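DUF596 domain-containing protein (Neisseria meningitidis, PDB 2O5H) is of unknown function but belongs to the DUF596 family of conserved bacterial proteins and forms a small alpha-beta fold in a two-chain assembly. Local coordinates at residues Asp47-Lys51 / Trp92-Glu96; Thr27-Pro33 / Tyr121-Ile125; Phe59-Arg64 / Pro81-Glu85. All blocks are in the same frame, centred on the assembly; numbering follows the deposited sequence. Where two conformers were deposited one is given.

Contact 1: residues Asp47-Lys51 / Trp92-Glu96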
loop_
_atom_site.group_PDB
_atom_site.type_symbol
_atom_site.label_atom_id
_atom_site.label_comp_id
_atom_site.label_asym_id
_atom_site.label_seq_id
_atom_site.Cartn_x
_atom_site.Cartn_y
_atom_site.Cartn_z
ATOM N N ASP A 47 16.267 -2.603 8.539
ATOM C CA ASP A 47 16.906 -1.295 8.731
ATOM C C ASP A 47 16.181 -0.157 8.015
ATOM O O ASP A 47 15.883 -0.254 6.805
ATOM C CB ASP A 47 18.358 -1.350 8.241
ATOM C CG ASP A 47 19.078 -0.057 8.503
ATOM O OD1 ASP A 47 19.295 0.269 9.691
ATOM O OD2 ASP A 47 19.374 0.662 7.556
ATOM N N PHE A 48 15.911 0.931 8.745
ATOM C CA PHE A 48 15.211 2.088 8.189
ATOM C C PHE A 48 15.908 2.758 6.988
ATOM O O PHE A 48 15.259 2.993 5.975
ATOM C CB PHE A 48 14.882 3.107 9.293
ATOM C CG PHE A 48 14.127 4.330 8.805
ATOM C CD1 PHE A 48 12.958 4.187 8.098
ATOM C CD2 PHE A 48 14.615 5.615 9.066
ATOM C CE1 PHE A 48 12.231 5.332 7.646
ATOM C CE2 PHE A 48 13.925 6.757 8.625
ATOM C CZ PHE A 48 12.732 6.599 7.913
ATOM N N GLU A 49 17.211 3.071 7.102
ATOM C CA GLU A 49 17.962 3.625 5.975
ATOM C C GLU A 49 17.911 2.701 4.762
ATOM O O GLU A 49 17.712 3.187 3.656
ATOM C CB GLU A 49 19.429 3.867 6.349
ATOM C CG GLU A 49 20.209 4.554 5.254
ATOM C CD GLU A 49 21.635 4.834 5.639
ATOM O OE1 GLU A 49 22.303 3.970 6.271
ATOM O OE2 GLU A 49 22.100 5.915 5.257
ATOM N N GLU A 50 18.173 1.397 4.960
ATOM C CA GLU A 50 18.156 0.481 3.824
ATOM C C GLU A 50 16.783 0.408 3.140
ATOM O O GLU A 50 16.715 0.363 1.914
ATOM C CB GLU A 50 18.635 -0.902 4.224
ATOM C CG GLU A 50 20.082 -0.869 4.631
ATOM C CD GLU A 50 20.694 -2.249 4.718
ATOM O OE1 GLU A 50 19.955 -3.223 4.942
ATOM O OE2 GLU A 50 21.921 -2.345 4.598
ATOM N N LYS A 51 15.708 0.393 3.928
ATOM C CA LYS A 51 14.351 0.403 3.374
ATOM C C LYS A 51 14.095 1.688 2.586
ATOM O O LYS A 51 13.568 1.642 1.477
ATOM C CB LYS A 51 13.308 0.214 4.480
ATOM C CG LYS A 51 13.147 -1.241 4.920
ATOM C CD LYS A 51 12.060 -1.366 5.967
ATOM C CE LYS A 51 12.685 -0.972 7.330
ATOM N NZ LYS A 51 12.011 -1.528 8.490
ATOM N N TRP A 92 11.687 13.763 4.324
ATOM C CA TRP A 92 11.531 12.372 4.727
ATOM C C TRP A 92 11.647 12.275 6.257
ATOM O O TRP A 92 12.573 12.832 6.858
ATOM C CB TRP A 92 12.621 11.519 4.068
ATOM C CG TRP A 92 12.362 10.055 4.138
ATOM C CD1 TRP A 92 12.941 9.149 4.989
ATOM C CD2 TRP A 92 11.468 9.326 3.295
ATOM N NE1 TRP A 92 12.440 7.875 4.713
ATOM C CE2 TRP A 92 11.552 7.964 3.665
ATOM C CE3 TRP A 92 10.588 9.699 2.256
ATOM C CZ2 TRP A 92 10.760 6.967 3.059
ATOM C CZ3 TRP A 92 9.824 8.679 1.613
ATOM C CH2 TRP A 92 9.938 7.340 2.013
ATOM N N PRO A 93 10.711 11.547 6.901
ATOM C CA PRO A 93 10.812 11.367 8.361
ATOM C C PRO A 93 12.161 10.827 8.833
ATOM O O PRO A 93 12.796 10.010 8.133
ATOM C CB PRO A 93 9.745 10.295 8.632
ATOM C CG PRO A 93 8.669 10.619 7.576
ATOM C CD PRO A 93 9.557 10.800 6.353
ATOM N N GLU A 94 12.530 11.221 10.053
ATOM C CA GLU A 94 13.756 10.780 10.683
ATOM C C GLU A 94 13.716 9.347 11.192
ATOM O O GLU A 94 14.754 8.751 11.366
ATOM C CB GLU A 94 14.123 11.729 11.814
ATOM C CG GLU A 94 14.590 13.120 11.334
ATOM C CD GLU A 94 15.074 13.999 12.495
ATOM O OE1 GLU A 94 14.425 14.011 13.545
ATOM O OE2 GLU A 94 16.131 14.638 12.379
ATOM N N TYR A 95 12.520 8.810 11.425
ATOM C CA TYR A 95 12.352 7.476 12.030
ATOM C C TYR A 95 11.188 6.859 11.314
ATOM O O TYR A 95 10.319 7.569 10.810
ATOM C CB TYR A 95 12.035 7.565 13.546
ATOM C CG TYR A 95 13.148 8.201 14.348
ATOM C CD1 TYR A 95 14.237 7.428 14.814
ATOM C CD2 TYR A 95 13.145 9.565 14.610
ATOM C CE1 TYR A 95 15.248 8.000 15.488
ATOM C CE2 TYR A 95 14.167 10.152 15.300
ATOM C CZ TYR A 95 15.214 9.358 15.739
ATOM O OH TYR A 95 16.236 9.918 16.429
ATOM N N GLU A 96 11.175 5.525 11.248
ATOM C CA GLU A 96 10.112 4.804 10.551
ATOM C C GLU A 96 8.819 5.026 11.333
ATOM O O GLU A 96 7.728 5.149 10.752
ATOM C CB GLU A 96 10.454 3.310 10.486
ATOM C CG GLU A 96 9.521 2.508 9.610
ATOM C CD GLU A 96 9.969 1.027 9.490
ATOM O OE1 GLU A 96 11.130 0.706 9.841
ATOM O OE2 GLU A 96 9.163 0.210 9.022
#

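Contact 2: residues Thr27-Pro33 / Tyr121-Ile125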
loop_
_atom_site.group_PDB
_atom_site.type_symbol
_atom_site.label_atom_id
_atom_site.label_comp_id
_atom_site.label_asym_id
_atom_site.label_seq_id
_atom_site.Cartn_x
_atom_site.Cartn_y
_atom_site.Cartn_z
ATOM N N THR A 27 3.764 -3.556 -8.220
ATOM C CA THR A 27 3.158 -2.222 -8.004
ATOM C C THR A 27 2.423 -1.698 -9.279
ATOM O O THR A 27 1.382 -1.041 -9.177
ATOM C CB THR A 27 4.234 -1.218 -7.523
ATOM O OG1 THR A 27 5.305 -1.250 -8.470
ATOM C CG2 THR A 27 4.776 -1.654 -6.124
ATOM N N ILE A 28 2.949 -2.006 -10.466
ATOM C CA ILE A 28 2.249 -1.682 -11.736
ATOM C C ILE A 28 0.925 -2.448 -11.798
ATOM O O ILE A 28 -0.146 -1.889 -12.125
ATOM C CB ILE A 28 3.110 -2.080 -12.996
ATOM C CG1 ILE A 28 4.339 -1.179 -13.142
ATOM C CG2 ILE A 28 2.240 -2.120 -14.292
ATOM C CD1 ILE A 28 5.361 -1.766 -14.140
ATOM N N ASN A 29 0.975 -3.731 -11.460
ATOM C CA ASN A 29 -0.237 -4.550 -11.559
ATOM C C ASN A 29 -1.422 -4.029 -10.759
ATOM O O ASN A 29 -2.541 -4.063 -11.233
ATOM C CB ASN A 29 0.007 -6.007 -11.184
ATOM C CG ASN A 29 -1.169 -6.895 -11.559
ATOM O OD1 ASN A 29 -1.482 -7.052 -12.734
ATOM N ND2 ASN A 29 -1.857 -7.438 -10.558
ATOM N N TYR A 30 -1.169 -3.533 -9.558
ATOM C CA TYR A 30 -2.251 -3.135 -8.667
ATOM C C TYR A 30 -2.409 -1.635 -8.515
ATOM O O TYR A 30 -3.272 -1.175 -7.761
ATOM C CB TYR A 30 -2.054 -3.788 -7.292
ATOM C CG TYR A 30 -2.233 -5.294 -7.375
ATOM C CD1 TYR A 30 -3.492 -5.855 -7.615
ATOM C CD2 TYR A 30 -1.147 -6.134 -7.244
ATOM C CE1 TYR A 30 -3.661 -7.240 -7.724
ATOM C CE2 TYR A 30 -1.293 -7.522 -7.344
ATOM C CZ TYR A 30 -2.551 -8.063 -7.586
ATOM O OH TYR A 30 -2.696 -9.425 -7.682
ATOM N N GLU A 31 -1.544 -0.878 -9.198
ATOM C CA GLU A 31 -1.578 0.596 -9.198
ATOM C C GLU A 31 -1.663 1.121 -7.766
ATOM O O GLU A 31 -2.560 1.881 -7.395
ATOM C CB GLU A 31 -2.652 1.139 -10.177
ATOM C CG GLU A 31 -2.395 0.605 -11.590
ATOM C CD GLU A 31 -3.281 1.157 -12.699
ATOM O OE1 GLU A 31 -4.466 1.475 -12.451
ATOM O OE2 GLU A 31 -2.770 1.209 -13.853
ATOM N N LEU A 32 -0.663 0.711 -6.990
ATOM C CA LEU A 32 -0.587 0.941 -5.543
ATOM C C LEU A 32 -0.156 2.384 -5.202
ATOM O O LEU A 32 0.704 2.933 -5.881
ATOM C CB LEU A 32 0.418 -0.068 -4.923
ATOM C CG LEU A 32 -0.072 -1.536 -4.938
ATOM C CD1 LEU A 32 0.990 -2.443 -4.293
ATOM C CD2 LEU A 32 -1.408 -1.638 -4.191
ATOM N N PRO A 33 -0.778 3.001 -4.158
ATOM C CA PRO A 33 -0.370 4.340 -3.634
ATOM C C PRO A 33 1.031 4.278 -3.061
ATOM O O PRO A 33 1.542 3.184 -2.839
ATOM C CB PRO A 33 -1.397 4.641 -2.544
ATOM C CG PRO A 33 -1.931 3.272 -2.167
ATOM C CD PRO A 33 -1.940 2.464 -3.437
ATOM N N TYR A 121 1.320 12.654 -4.705
ATOM C CA TYR A 121 0.554 11.380 -4.614
ATOM C C TYR A 121 0.504 10.677 -5.952
ATOM O O TYR A 121 0.583 11.300 -7.021
ATOM C CB TYR A 121 -0.880 11.615 -4.078
ATOM C CG TYR A 121 -0.849 12.136 -2.669
ATOM C CD1 TYR A 121 -0.719 11.257 -1.558
ATOM C CD2 TYR A 121 -0.881 13.516 -2.428
ATOM C CE1 TYR A 121 -0.635 11.767 -0.248
ATOM C CE2 TYR A 121 -0.804 14.018 -1.155
ATOM C CZ TYR A 121 -0.688 13.150 -0.062
ATOM O OH TYR A 121 -0.644 13.707 1.216
ATOM N N ALA A 122 0.384 9.363 -5.889
ATOM C CA ALA A 122 0.531 8.516 -7.068
ATOM C C ALA A 122 -0.627 8.600 -8.075
ATOM O O ALA A 122 -1.817 8.481 -7.722
ATOM C CB ALA A 122 0.788 7.029 -6.628
ATOM N N VAL A 123 -0.243 8.795 -9.332
ATOM C CA VAL A 123 -1.113 8.599 -10.508
ATOM C C VAL A 123 -0.473 7.550 -11.395
ATOM O O VAL A 123 0.700 7.662 -11.749
ATOM C CB VAL A 123 -1.324 9.924 -11.280
ATOM C CG1 VAL A 123 -2.215 9.706 -12.506
ATOM C CG2 VAL A 123 -1.927 10.962 -10.329
ATOM N N TRP A 124 -1.240 6.523 -11.756
ATOM C CA TRP A 124 -0.707 5.409 -12.545
ATOM C C TRP A 124 -1.179 5.540 -13.983
ATOM O O TRP A 124 -2.370 5.740 -14.232
ATOM C CB TRP A 124 -1.188 4.087 -11.962
ATOM C CG TRP A 124 -0.479 3.786 -10.691
ATOM C CD1 TRP A 124 -0.842 4.147 -9.430
ATOM C CD2 TRP A 124 0.773 3.103 -10.585
ATOM N NE1 TRP A 124 0.126 3.716 -8.522
ATOM C CE2 TRP A 124 1.126 3.074 -9.221
ATOM C CE3 TRP A 124 1.639 2.508 -11.530
ATOM C CZ2 TRP A 124 2.296 2.439 -8.763
ATOM C CZ3 TRP A 124 2.807 1.903 -11.081
ATOM C CH2 TRP A 124 3.131 1.876 -9.706
ATOM N N ILE A 125 -0.228 5.427 -14.905
ATOM C CA ILE A 125 -0.471 5.602 -16.336
ATOM C C ILE A 125 -0.523 4.217 -16.981
ATOM O O ILE A 125 0.431 3.444 -16.895
ATOM C CB ILE A 125 0.601 6.527 -17.019
ATOM C CG1 ILE A 125 0.934 7.745 -16.143
ATOM C CG2 ILE A 125 0.177 6.911 -18.496
ATOM C CD1 ILE A 125 -0.260 8.661 -15.864
HETATM O O HOH W 1 -3.811 3.610 -15.264
#

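Contact 3: residues Phe59-Arg64 / Pro81-Glu85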
loop_
_atom_site.group_PDB
_atom_site.type_symbol
_atom_site.label_atom_id
_atom_site.label_comp_id
_atom_site.label_asym_id
_atom_site.label_seq_id
_atom_site.Cartn_x
_atom_site.Cartn_y
_atom_site.Cartn_z
ATOM N N PHE A 59 10.665 3.778 -6.512
ATOM C CA PHE A 59 10.006 5.052 -6.817
ATOM C C PHE A 59 10.592 5.657 -8.093
ATOM O O PHE A 59 9.855 5.970 -9.036
ATOM C CB PHE A 59 10.244 5.914 -5.585
ATOM C CG PHE A 59 9.782 7.331 -5.645
ATOM C CD1 PHE A 59 8.466 7.661 -5.341
ATOM C CD2 PHE A 59 10.719 8.363 -5.854
ATOM C CE1 PHE A 59 8.060 9.023 -5.303
ATOM C CE2 PHE A 59 10.339 9.712 -5.821
ATOM C CZ PHE A 59 9.007 10.039 -5.537
ATOM N N LYS A 60 11.913 5.837 -8.134
ATOM C CA LYS A 60 12.541 6.426 -9.305
ATOM C C LYS A 60 12.384 5.561 -10.547
ATOM O O LYS A 60 12.191 6.079 -11.642
ATOM C CB LYS A 60 14.031 6.728 -9.095
ATOM C CG LYS A 60 14.288 7.868 -8.120
ATOM C CD LYS A 60 15.556 8.620 -8.435
ATOM C CE LYS A 60 16.815 7.733 -8.443
ATOM N NZ LYS A 60 17.045 7.035 -7.154
ATOM N N GLU A 61 12.454 4.244 -10.405
ATOM C CA GLU A 61 12.321 3.415 -11.623
ATOM C C GLU A 61 10.900 3.480 -12.231
ATOM O O GLU A 61 10.721 3.517 -13.466
ATOM C CB GLU A 61 12.719 1.978 -11.331
ATOM C CG GLU A 61 12.802 1.091 -12.539
ATOM C CD GLU A 61 13.985 1.433 -13.458
ATOM O OE1 GLU A 61 14.782 2.356 -13.163
ATOM O OE2 GLU A 61 14.120 0.744 -14.494
ATOM N N LEU A 62 9.895 3.532 -11.367
ATOM C CA LEU A 62 8.537 3.667 -11.839
ATOM C C LEU A 62 8.326 5.013 -12.516
ATOM O O LEU A 62 7.672 5.071 -13.569
ATOM C CB LEU A 62 7.548 3.473 -10.690
ATOM C CG LEU A 62 7.540 2.074 -10.079
ATOM C CD1 LEU A 62 6.887 2.160 -8.678
ATOM C CD2 LEU A 62 6.761 1.130 -10.952
ATOM N N LEU A 63 8.867 6.083 -11.923
ATOM C CA LEU A 63 8.788 7.423 -12.533
ATOM C C LEU A 63 9.505 7.430 -13.878
ATOM O O LEU A 63 8.950 7.917 -14.869
ATOM C CB LEU A 63 9.355 8.511 -11.614
ATOM C CG LEU A 63 8.612 8.795 -10.300
ATOM C CD1 LEU A 63 9.503 9.652 -9.366
ATOM C CD2 LEU A 63 7.267 9.463 -10.581
ATOM N N ARG A 64 10.716 6.864 -13.902
ATOM C CA ARG A 64 11.574 6.846 -15.092
ATOM C C ARG A 64 10.963 6.098 -16.282
ATOM O O ARG A 64 11.155 6.485 -17.447
ATOM C CB ARG A 64 12.918 6.200 -14.766
ATOM C CG ARG A 64 14.086 6.898 -15.434
ATOM C CD ARG A 64 14.953 6.010 -16.326
ATOM N NE ARG A 64 15.158 4.637 -15.862
ATOM C CZ ARG A 64 14.668 3.550 -16.461
ATOM N NH1 ARG A 64 13.911 3.643 -17.554
ATOM N NH2 ARG A 64 14.936 2.355 -15.964
ATOM N N PRO A 81 12.806 12.082 -12.266
ATOM C CA PRO A 81 12.834 11.170 -11.126
ATOM C C PRO A 81 13.782 11.644 -10.043
ATOM O O PRO A 81 13.477 11.506 -8.863
ATOM C CB PRO A 81 13.293 9.840 -11.750
ATOM C CG PRO A 81 12.840 9.933 -13.180
ATOM C CD PRO A 81 13.135 11.383 -13.526
ATOM N N GLU A 82 14.925 12.191 -10.452
ATOM C CA GLU A 82 15.911 12.740 -9.526
ATOM C C GLU A 82 15.359 13.935 -8.728
ATOM O O GLU A 82 15.547 14.020 -7.524
ATOM C CB GLU A 82 17.180 13.166 -10.287
ATOM C CG GLU A 82 18.025 11.993 -10.782
ATOM C CD GLU A 82 17.320 11.116 -11.854
ATOM O OE1 GLU A 82 16.527 11.631 -12.704
ATOM O OE2 GLU A 82 17.577 9.882 -11.822
ATOM N N GLU A 83 14.690 14.853 -9.420
ATOM C CA GLU A 83 14.058 15.999 -8.767
ATOM C C GLU A 83 13.036 15.570 -7.727
ATOM O O GLU A 83 12.977 16.149 -6.635
ATOM C CB GLU A 83 13.401 16.936 -9.787
ATOM C CG GLU A 83 14.420 17.781 -10.553
ATOM C CD GLU A 83 13.823 18.473 -11.757
ATOM O OE1 GLU A 83 12.638 18.257 -12.075
ATOM O OE2 GLU A 83 14.558 19.251 -12.386
ATOM N N TRP A 84 12.232 14.561 -8.060
ATOM C CA TRP A 84 11.204 14.093 -7.147
ATOM C C TRP A 84 11.851 13.388 -5.947
ATOM O O TRP A 84 11.416 13.543 -4.820
ATOM C CB TRP A 84 10.256 13.137 -7.841
ATOM C CG TRP A 84 9.048 13.716 -8.541
ATOM C CD1 TRP A 84 8.624 13.407 -9.800
ATOM C CD2 TRP A 84 8.067 14.618 -7.992
ATOM N NE1 TRP A 84 7.440 14.085 -10.096
ATOM C CE2 TRP A 84 7.074 14.819 -8.992
ATOM C CE3 TRP A 84 7.925 15.268 -6.749
ATOM C CZ2 TRP A 84 5.951 15.663 -8.791
ATOM C CZ3 TRP A 84 6.785 16.093 -6.537
ATOM C CH2 TRP A 84 5.823 16.280 -7.563
ATOM N N GLU A 85 12.906 12.624 -6.190
ATOM C CA GLU A 85 13.622 12.045 -5.050
ATOM C C GLU A 85 14.060 13.144 -4.066
ATOM O O GLU A 85 13.889 12.983 -2.860
ATOM C CB GLU A 85 14.813 11.181 -5.497
ATOM C CG GLU A 85 15.628 10.615 -4.288
ATOM C CD GLU A 85 16.847 9.857 -4.724
ATOM O OE1 GLU A 85 17.302 10.104 -5.871
ATOM O OE2 GLU A 85 17.363 9.037 -3.920
#

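Contact 1: residues Asp47-Lys51 / Trp92-Glu96
The first turn of helix 48-64, opened by the N-cap residue Asp47, meets the irregular chain that follows helix 81-91, and Phe48 and Lys51 reach across to Trp92-Glu96. It illustrates how a loop without regular structure can meet a helix start through one ring and one ion pair; Glu96 also bonds by its backbone to Ile110. With chi1 at -179°, the Phe48 ring swings away from its own N and out toward the loop. There the backbone wraps round it: the peptide from Tyr95 to Glu96 lies over one face, with Glu96 N above the ring centre, while Pro93 O meets the rim in the ring plane, 3.4 Å from Phe48 CZ. Such a carbonyl faces the slightly positive ring hydrogens rather than the pi cloud. Glu96 CB lies near the rim on the same side, 3.6 Å from Phe48 CD1. Trp92 stands beyond the far end of the ring; the two planes are only 19° apart but slid so far that they hardly overlap, and Trp92 NE1 comes to 3.5 Å from Phe48 CZ. The indole also meets Phe55, Phe56 and Trp113, bordering an aromatic cluster.

At the other end, Glu96 stretches out past the phenyl ring and crosses Lys51 at about a right angle. Its second oxygen, OE2, pairs with Lys42, so the carboxylate joins two lysines and its negative charge is probably favoured. Lys51, bent at chi3, brings NZ to the syn side of Glu96 OE1 at 2.8 Å, 23° out of the carboxylate plane.

Contact 2: residues Thr27-Pro33 / Tyr121-Ile125
The indole of Trp124 lies with one face against the C-terminal end of helix 20-30: Thr27 O sits over the outer part of the six-membered ring, 3.4 Å from Trp124 CH2, and Glu31 lies over the five-membered ring. Glu31 CB makes a CH-pi contact there, 3.7 Å from the centroid of the pyrrole ring and 24° off its normal. At the edge, close to the ring plane, is Leu32 O, which accepts from Trp124 NE1 at 2.8 Å. This bond is bent, with 139° at the hydrogen, and the donor stands well above the carbonyl plane, so it is not directed at a lone pair. Ile28 CG1 touches the far end of the indole, 4.0 Å from Trp124 CZ3.

The helix ends in a Schellman motif, its two backbone bonds weak. Glu31 takes positive phi (49°) to leave the helix, and the turn leaves the Leu32 carbonyl beside the indole N-H. The Glu31 side chain then runs past Trp124 in the opposite direction, and a water links Glu31 OE2 to Trp124 O, 2.8 Å from the latter. Further along, Ala122 CB lies loosely against CA of Pro33, the N-cap residue of helix 34-41.

The strand 121-125 that carries the tryptophan is an inner one, paired antiparallel with strands 68-72 and 132-133. Helix 20-30 and the turn after it pack on the strand through this ring, while Tyr30, Leu32 and Pro33 also meet the second subunit, where Tyr30 bonds to Asp23 of that neighbouring chain.

Contact 3: residues Phe59-Arg64 / Pro81-Glu85
Pro81, in the first turn of helix 81-91, is the bump that fits into helix 48-64: its ring settles among Lys60, Leu63 and Arg64, with CB 3.9 Å from Lys60 O and CG 3.8 Å from Arg64 N. The hollow is floored partly by backbone, and the two helices come close here, CA of Lys60 and CA of Pro81 lying 5.1 Å apart, consistent with the compact pyrrolidine. The helices are nearer antiparallel than perpendicular, their short axes 9.4 Å apart and inclined at 143°, and they are joined through the hairpin of strands 68-72 and 75-76.

A second bump points the other way. Leu63, with CG anti to its carbonyl carbon (chi1 -66°), pushes CD1 against the base of the Trp84 side chain, 3.9 Å from Trp84 CB. The same methyl lies over one face of the Phe59 ring, so it touches both phenyl and indole stem, in the corner between them. Phe59 brings its rim to the backbone of helix 81-91: Glu85 N lies in the ring plane, 3.9 Å from Phe59 CE2, while Trp84 CB meets the ring obliquely. Phe55 and Phe88 pack on this phenyl, and Leu70 of strand 68-72 touches both Phe59 and Trp84.

On the outer flank Lys60 folds over Pro81, bent at chi3 and chi4, with CD 3.6 Å from Pro81 O. Its ammonium reaches Glu85 OE1 in a weak bond of 3.3 Å from NZ. For that carboxylate the lysine is one of several positive neighbours, with Arg89 the stronger partner and Arg5 more distant. The chemistry implies that apolar fit round Pro81, Leu63 and Trp84 is joined by the Lys60 chain, whose weak ion pair probably adds little directional hold.

Taken together, the three contacts show how chemistry follows position. Contact 1 lies at the surface and pairs a ring wrapped by loop backbone with a short salt bridge. Contacts 2 and 3 are partly buried. Contact 2 joins a helix end to the sheet through one indole and its hydrogen bond, whereas contact 3 sets helix against helix with mostly apolar side chains and a weak ion pair. Helix 48-64 serves both contact 1 and contact 3, on opposite sides of the chain's centre. Leu62 connects contact 3 to contact 2, its methyls packing on Thr27, Ile28 and Trp124.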